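Side-chain contacts in N-acetylgalactosaminyltransferase 7 (Homo sapiens, PDB 6IWR), which belongs to the polypeptide GalNAc-transferase family, pairing a GT-A glycosyltransferase fold with a ricin-type beta-trefoil lectin domain: residues Lys138-Asp143 and Val373-Val378; Gly73-Lys78 and Arg173-Tyr178. All blocks are in the same frame, centred on the assembly; numbering follows the deposited sequence.

The centres of contacts 1 and 2 lie about 11 Å apart, on the same side of the chain's centre. Along the sequence their segments alternate: 73-78, 138-143, 173-178, then 373-378. Two of them come from the N-terminal part of the chain: 138-143 carries strand 140-141, which pairs with strand 66-67, and the loop after 66-67 holds residues 73-78. The other two belong to the large mixed sheet: 173-178 leads into strand 179-186, and 373-378 rounds the corner between strands 369-373 and 376-382. A probable hydrogen bond from N74 ND2 to Y142 O (2.7 Å) joins the two contacts directly, and both reach helix 251-260. Together they lay the N-terminal chain against the GT-A fold at two neighbouring places.

Contact 1 (Lys138-Asp143 and Val373-Val378); sequences KYWHYD and VPCSRV
The disulfide between C137 and C375 is the site of this contact, where the sulfur of C375 meets the indole of W140, three residues after C137. C375 SG lies 3.8 Å from W140 CD1 and equally far from W140 NE1, so it touches the pyrrole part of the indole at the CD1-NE1 bond. From the centroid of the five-membered ring SG is 4.5 Å away, on a line 59° off the ring normal; the approach is therefore oblique, a cysteine sulfur-aromatic contact. The first torsion of C375 (chi1 -73°) sets SG anti to its own carbonyl carbon, which turns it to the indole. Y142 adds a looser touch, its OH reaching C375 CB at 4.1 Å. All three residues are buried, and no hydrogen bond links the two segments, so they meet by sulfur, carbon and ring packing, beside the disulfide to C137.

C375 sits inside a type I beta turn from V373 to S376, closed by the bond from S376 N to V373 O (2.8 Å). Around the site, W140 NE1 has a weak hydrogen bond to T319 OG1, while P253 of helix 251-260 touches both Y142 and C375. The whole is a disulfide that ties C137, just ahead of strand 140-141, to the corner between strands 369-373 and 376-382 of the GT-A sheet, with W140 packed beside the sulfur.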
loop_
_atom_site.group_PDB
_atom_site.type_symbol
_atom_site.label_atom_id
_atom_site.label_comp_id
_atom_site.label_asym_id
_atom_site.label_seq_id
_atom_site.Cartn_x
_atom_site.Cartn_y
_atom_site.Cartn_z
ATOM N N LYS A 138 -2.868 3.716 -41.470
ATOM C CA LYS A 138 -3.283 2.733 -42.457
ATOM C C LYS A 138 -3.034 3.173 -43.888
ATOM O O LYS A 138 -3.507 2.496 -44.806
ATOM C CB LYS A 138 -4.765 2.423 -42.310
ATOM C CG LYS A 138 -5.297 2.531 -40.906
ATOM C CD LYS A 138 -6.594 1.740 -40.836
ATOM C CE LYS A 138 -7.520 2.156 -39.727
ATOM N NZ LYS A 138 -8.668 1.213 -39.754
ATOM N N TYR A 139 -2.333 4.282 -44.123
ATOM C CA TYR A 139 -2.132 4.739 -45.490
ATOM C C TYR A 139 -0.665 4.856 -45.847
ATOM O O TYR A 139 -0.321 5.536 -46.815
ATOM C CB TYR A 139 -2.869 6.059 -45.735
ATOM C CG TYR A 139 -4.356 5.890 -45.576
ATOM C CD1 TYR A 139 -5.105 5.121 -46.476
ATOM C CD2 TYR A 139 -5.010 6.453 -44.500
ATOM C CE1 TYR A 139 -6.480 4.938 -46.302
ATOM C CE2 TYR A 139 -6.360 6.289 -44.322
ATOM C CZ TYR A 139 -7.093 5.533 -45.212
ATOM O OH TYR A 139 -8.437 5.403 -44.977
ATOM N N TRP A 140 0.205 4.180 -45.094
ATOM C CA TRP A 140 1.627 4.116 -45.405
ATOM C C TRP A 140 1.901 2.956 -46.359
ATOM O O TRP A 140 1.375 1.855 -46.179
ATOM C CB TRP A 140 2.453 3.949 -44.129
ATOM C CG TRP A 140 2.559 5.192 -43.305
ATOM C CD1 TRP A 140 1.862 5.483 -42.169
ATOM C CD2 TRP A 140 3.416 6.312 -43.550
ATOM N NE1 TRP A 140 2.229 6.717 -41.698
ATOM C CE2 TRP A 140 3.183 7.246 -42.526
ATOM C CE3 TRP A 140 4.367 6.609 -44.534
ATOM C CZ2 TRP A 140 3.863 8.454 -42.447
ATOM C CZ3 TRP A 140 5.045 7.821 -44.461
ATOM C CH2 TRP A 140 4.791 8.727 -43.421
ATOM N N HIS A 141 2.741 3.196 -47.357
ATOM C CA HIS A 141 3.102 2.169 -48.323
ATOM C C HIS A 141 4.584 1.830 -48.199
ATOM O O HIS A 141 5.446 2.690 -48.419
ATOM C CB HIS A 141 2.725 2.625 -49.729
ATOM C CG HIS A 141 1.249 2.605 -49.961
ATOM N ND1 HIS A 141 0.599 1.528 -50.523
ATOM C CD2 HIS A 141 0.282 3.489 -49.621
ATOM C CE1 HIS A 141 -0.699 1.771 -50.561
ATOM N NE2 HIS A 141 -0.918 2.952 -50.015
ATOM N N TYR A 142 4.868 0.574 -47.856
ATOM C CA TYR A 142 6.192 0.105 -47.479
ATOM C C TYR A 142 6.756 -0.836 -48.537
ATOM O O TYR A 142 6.032 -1.653 -49.118
ATOM C CB TYR A 142 6.174 -0.635 -46.124
ATOM C CG TYR A 142 5.596 0.117 -44.941
ATOM C CD1 TYR A 142 4.225 0.126 -44.686
ATOM C CD2 TYR A 142 6.430 0.796 -44.051
ATOM C CE1 TYR A 142 3.703 0.811 -43.584
ATOM C CE2 TYR A 142 5.918 1.479 -42.939
ATOM C CZ TYR A 142 4.560 1.482 -42.718
ATOM O OH TYR A 142 4.061 2.160 -41.623
ATOM N N ASP A 143 8.065 -0.771 -48.717
ATOM C CA ASP A 143 8.755 -1.392 -49.833
ATOM C C ASP A 143 8.720 -2.909 -49.963
ATOM O O ASP A 143 8.934 -3.387 -51.052
ATOM C CB ASP A 143 10.191 -0.895 -49.937
ATOM C CG ASP A 143 10.399 0.053 -51.084
ATOM O OD1 ASP A 143 9.432 0.376 -51.776
ATOM O OD2 ASP A 143 11.539 0.481 -51.286
ATOM N N VAL A 373 7.910 4.296 -32.865
ATOM C CA VAL A 373 7.223 4.083 -34.140
ATOM C C VAL A 373 5.714 4.128 -33.915
ATOM O O VAL A 373 5.120 3.100 -33.581
ATOM C CB VAL A 373 7.663 2.752 -34.782
ATOM C CG1 VAL A 373 7.010 2.548 -36.140
ATOM C CG2 VAL A 373 9.196 2.677 -34.900
ATOM N N PRO A 374 5.057 5.284 -34.093
ATOM C CA PRO A 374 3.613 5.374 -33.808
ATOM C C PRO A 374 2.773 4.345 -34.513
ATOM O O PRO A 374 1.664 4.041 -34.065
ATOM C CB PRO A 374 3.258 6.787 -34.305
ATOM C CG PRO A 374 4.483 7.540 -34.077
ATOM C CD PRO A 374 5.587 6.595 -34.500
ATOM N N CYS A 375 3.229 3.845 -35.640
ATOM C CA CYS A 375 2.384 2.922 -36.367
ATOM C C CYS A 375 2.626 1.483 -35.953
ATOM O O CYS A 375 1.939 0.590 -36.458
ATOM C CB CYS A 375 2.569 3.106 -37.883
ATOM S SG CYS A 375 1.803 4.637 -38.515
ATOM N N SER A 376 3.583 1.232 -35.064
ATOM C CA SER A 376 3.813 -0.097 -34.516
ATOM C C SER A 376 3.401 -0.062 -33.049
ATOM O O SER A 376 3.959 0.704 -32.261
ATOM C CB SER A 376 5.274 -0.509 -34.700
ATOM O OG SER A 376 5.505 -1.872 -34.337
ATOM N N ARG A 377 2.414 -0.874 -32.688
ATOM C CA ARG A 377 1.828 -0.851 -31.355
ATOM C C ARG A 377 1.821 -2.260 -30.794
ATOM O O ARG A 377 1.593 -3.226 -31.527
ATOM C CB ARG A 377 0.416 -0.288 -31.359
ATOM C CG ARG A 377 0.355 1.106 -31.916
ATOM C CD ARG A 377 -0.994 1.742 -31.649
ATOM N NE ARG A 377 -1.098 2.372 -30.334
ATOM C CZ ARG A 377 -1.185 3.688 -30.142
ATOM N NH1 ARG A 377 -1.171 4.519 -31.176
ATOM N NH2 ARG A 377 -1.308 4.163 -28.912
ATOM N N VAL A 378 2.106 -2.368 -29.502
ATOM C CA VAL A 378 2.104 -3.647 -28.820
ATOM C C VAL A 378 1.481 -3.448 -27.457
ATOM O O VAL A 378 1.785 -2.468 -26.767
ATOM C CB VAL A 378 3.511 -4.238 -28.679
ATOM C CG1 VAL A 378 3.408 -5.617 -28.037
ATOM C CG2 VAL A 378 4.194 -4.288 -30.042
#

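Contact 2 (Gly73-Lys78 and Arg173-Tyr178); sequences GNFEPK and RTPRKY
Apolar packing carries the contact, and F75 is its shared element: its ring meets P175 and Y178 together. P175 CG stands at the rim of the F75 ring, near its plane, 4.1 Å from F75 CE2 and as far from F75 CD2, and the two side chains cross at about a right angle. Between the aromatic residues, which approach from opposite directions, F75 CE2 and Y178 CE2 are 3.9 Å apart. Y178 CE2 lies in the plane of the F75 ring at its edge, whereas F75 CE2 comes obliquely to the tyrosine ring. A chi1 of -76° puts F75 CG anti to its carbonyl carbon, directing the ring across to the other segment.

The polar element is the tyrosine hydroxyl. Y178 OH approaches F75 CZ at 3.9 Å from the edge, but its hydrogen-bond partner is E144 O.

Within 173-178, Y178 N bonds to P175 O (3.1 Å), holding P175 and Y178 together in one turn. Beyond the segments, Y251 of helix 251-260 meets Y178 ring to ring and touches P175.

With no hydrogen bond or salt bridge between the segments, the chemistry implies an association that rests on van der Waals contact between partly buried apolar groups, with the phenol's polar end satisfied elsewhere.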
loop_
_atom_site.group_PDB
_atom_site.type_symbol
_atom_site.label_atom_id
_atom_site.label_comp_id
_atom_site.label_asym_id
_atom_site.label_seq_id
_atom_site.Cartn_x
_atom_site.Cartn_y
_atom_site.Cartn_z
ATOM N N GLY A 73 -3.385 -0.115 -47.600
ATOM C CA GLY A 73 -2.395 -1.137 -47.881
ATOM C C GLY A 73 -1.093 -0.447 -47.760
ATOM O O GLY A 73 -1.104 0.682 -47.346
ATOM N N ASN A 74 0.013 -1.079 -48.120
ATOM C CA ASN A 74 0.043 -2.448 -48.591
ATOM C C ASN A 74 0.187 -3.499 -47.522
ATOM O O ASN A 74 0.032 -4.659 -47.796
ATOM C CB ASN A 74 1.170 -2.628 -49.597
ATOM C CG ASN A 74 2.456 -2.000 -49.144
ATOM O OD1 ASN A 74 2.452 -1.016 -48.434
ATOM N ND2 ASN A 74 3.557 -2.564 -49.561
ATOM N N PHE A 75 0.506 -3.108 -46.304
ATOM C CA PHE A 75 0.508 -4.080 -45.216
ATOM C C PHE A 75 -0.728 -3.961 -44.339
ATOM O O PHE A 75 -0.761 -4.519 -43.246
ATOM C CB PHE A 75 1.773 -3.948 -44.379
ATOM C CG PHE A 75 2.985 -4.521 -45.045
ATOM C CD1 PHE A 75 3.641 -3.811 -46.032
ATOM C CD2 PHE A 75 3.448 -5.780 -44.704
ATOM C CE1 PHE A 75 4.764 -4.331 -46.653
ATOM C CE2 PHE A 75 4.557 -6.318 -45.323
ATOM C CZ PHE A 75 5.220 -5.592 -46.303
ATOM N N GLU A 76 -1.729 -3.251 -44.795
ATOM C CA GLU A 76 -2.977 -3.214 -44.081
ATOM C C GLU A 76 -3.781 -4.454 -44.417
ATOM O O GLU A 76 -4.020 -4.723 -45.594
ATOM C CB GLU A 76 -3.776 -1.986 -44.452
ATOM C CG GLU A 76 -4.693 -1.618 -43.334
ATOM C CD GLU A 76 -3.912 -1.164 -42.145
ATOM O OE1 GLU A 76 -4.465 -1.192 -41.023
ATOM O OE2 GLU A 76 -2.728 -0.790 -42.346
ATOM N N PRO A 77 -4.221 -5.226 -43.437
ATOM C CA PRO A 77 -5.104 -6.351 -43.763
ATOM C C PRO A 77 -6.269 -5.885 -44.627
ATOM O O PRO A 77 -6.853 -4.821 -44.404
ATOM C CB PRO A 77 -5.562 -6.854 -42.390
ATOM C CG PRO A 77 -4.459 -6.446 -41.465
ATOM C CD PRO A 77 -3.964 -5.120 -41.989
ATOM N N LYS A 78 -6.592 -6.697 -45.637
ATOM C CA LYS A 78 -7.646 -6.341 -46.588
ATOM C C LYS A 78 -9.037 -6.395 -45.947
ATOM O O LYS A 78 -9.855 -5.487 -46.146
ATOM C CB LYS A 78 -7.571 -7.276 -47.792
ATOM C CG LYS A 78 -6.174 -7.866 -48.032
ATOM C CD LYS A 78 -6.276 -9.143 -48.855
ATOM C CE LYS A 78 -7.365 -10.040 -48.271
ATOM N NZ LYS A 78 -7.863 -11.037 -49.249
ATOM N N ARG A 173 -0.411 -11.934 -36.731
ATOM C CA ARG A 173 -0.411 -10.626 -37.370
ATOM C C ARG A 173 0.914 -10.298 -38.042
ATOM O O ARG A 173 1.147 -9.144 -38.427
ATOM C CB ARG A 173 -0.782 -9.558 -36.353
ATOM C CG ARG A 173 -2.011 -9.947 -35.579
ATOM C CD ARG A 173 -2.504 -8.820 -34.744
ATOM N NE ARG A 173 -3.848 -9.127 -34.271
ATOM C CZ ARG A 173 -4.142 -9.617 -33.070
ATOM N NH1 ARG A 173 -5.405 -9.868 -32.761
ATOM N NH2 ARG A 173 -3.186 -9.849 -32.183
ATOM N N THR A 174 1.772 -11.286 -38.219
ATOM C CA THR A 174 3.054 -11.006 -38.805
ATOM C C THR A 174 3.177 -11.739 -40.120
ATOM O O THR A 174 2.993 -12.962 -40.165
ATOM C CB THR A 174 4.178 -11.423 -37.850
ATOM O OG1 THR A 174 4.002 -10.725 -36.620
ATOM C CG2 THR A 174 5.500 -11.017 -38.383
ATOM N N PRO A 175 3.484 -11.024 -41.199
ATOM C CA PRO A 175 3.719 -11.683 -42.491
ATOM C C PRO A 175 4.698 -12.842 -42.348
ATOM O O PRO A 175 5.811 -12.681 -41.849
ATOM C CB PRO A 175 4.304 -10.566 -43.358
ATOM C CG PRO A 175 4.011 -9.304 -42.624
ATOM C CD PRO A 175 3.949 -9.631 -41.179
ATOM N N ARG A 176 4.277 -14.018 -42.819
ATOM C CA ARG A 176 5.074 -15.227 -42.649
ATOM C C ARG A 176 6.508 -15.037 -43.122
ATOM O O ARG A 176 7.451 -15.487 -42.458
ATOM C CB ARG A 176 4.415 -16.380 -43.401
ATOM C CG ARG A 176 2.926 -16.516 -43.099
ATOM C CD ARG A 176 2.331 -17.766 -43.735
ATOM N NE ARG A 176 2.104 -17.593 -45.166
ATOM C CZ ARG A 176 0.911 -17.347 -45.695
ATOM N NH1 ARG A 176 -0.141 -17.258 -44.894
ATOM N NH2 ARG A 176 0.766 -17.200 -47.012
ATOM N N LYS A 177 6.698 -14.365 -44.260
ATOM C CA LYS A 177 8.011 -14.356 -44.896
ATOM C C LYS A 177 9.045 -13.540 -44.116
ATOM O O LYS A 177 10.250 -13.730 -44.317
ATOM C CB LYS A 177 7.890 -13.845 -46.326
ATOM C CG LYS A 177 7.383 -12.419 -46.432
ATOM C CD LYS A 177 7.484 -11.910 -47.861
ATOM C CE LYS A 177 6.273 -12.310 -48.678
ATOM N NZ LYS A 177 5.311 -11.183 -48.656
ATOM N N TYR A 178 8.620 -12.642 -43.224
ATOM C CA TYR A 178 9.595 -11.908 -42.414
ATOM C C TYR A 178 9.871 -12.567 -41.074
ATOM O O TYR A 178 10.851 -12.205 -40.422
ATOM C CB TYR A 178 9.152 -10.460 -42.199
ATOM C CG TYR A 178 8.838 -9.810 -43.517
ATOM C CD1 TYR A 178 9.857 -9.352 -44.350
ATOM C CD2 TYR A 178 7.531 -9.735 -43.980
ATOM C CE1 TYR A 178 9.571 -8.788 -45.578
ATOM C CE2 TYR A 178 7.248 -9.175 -45.205
ATOM C CZ TYR A 178 8.269 -8.715 -45.992
ATOM O OH TYR A 178 7.961 -8.174 -47.197
#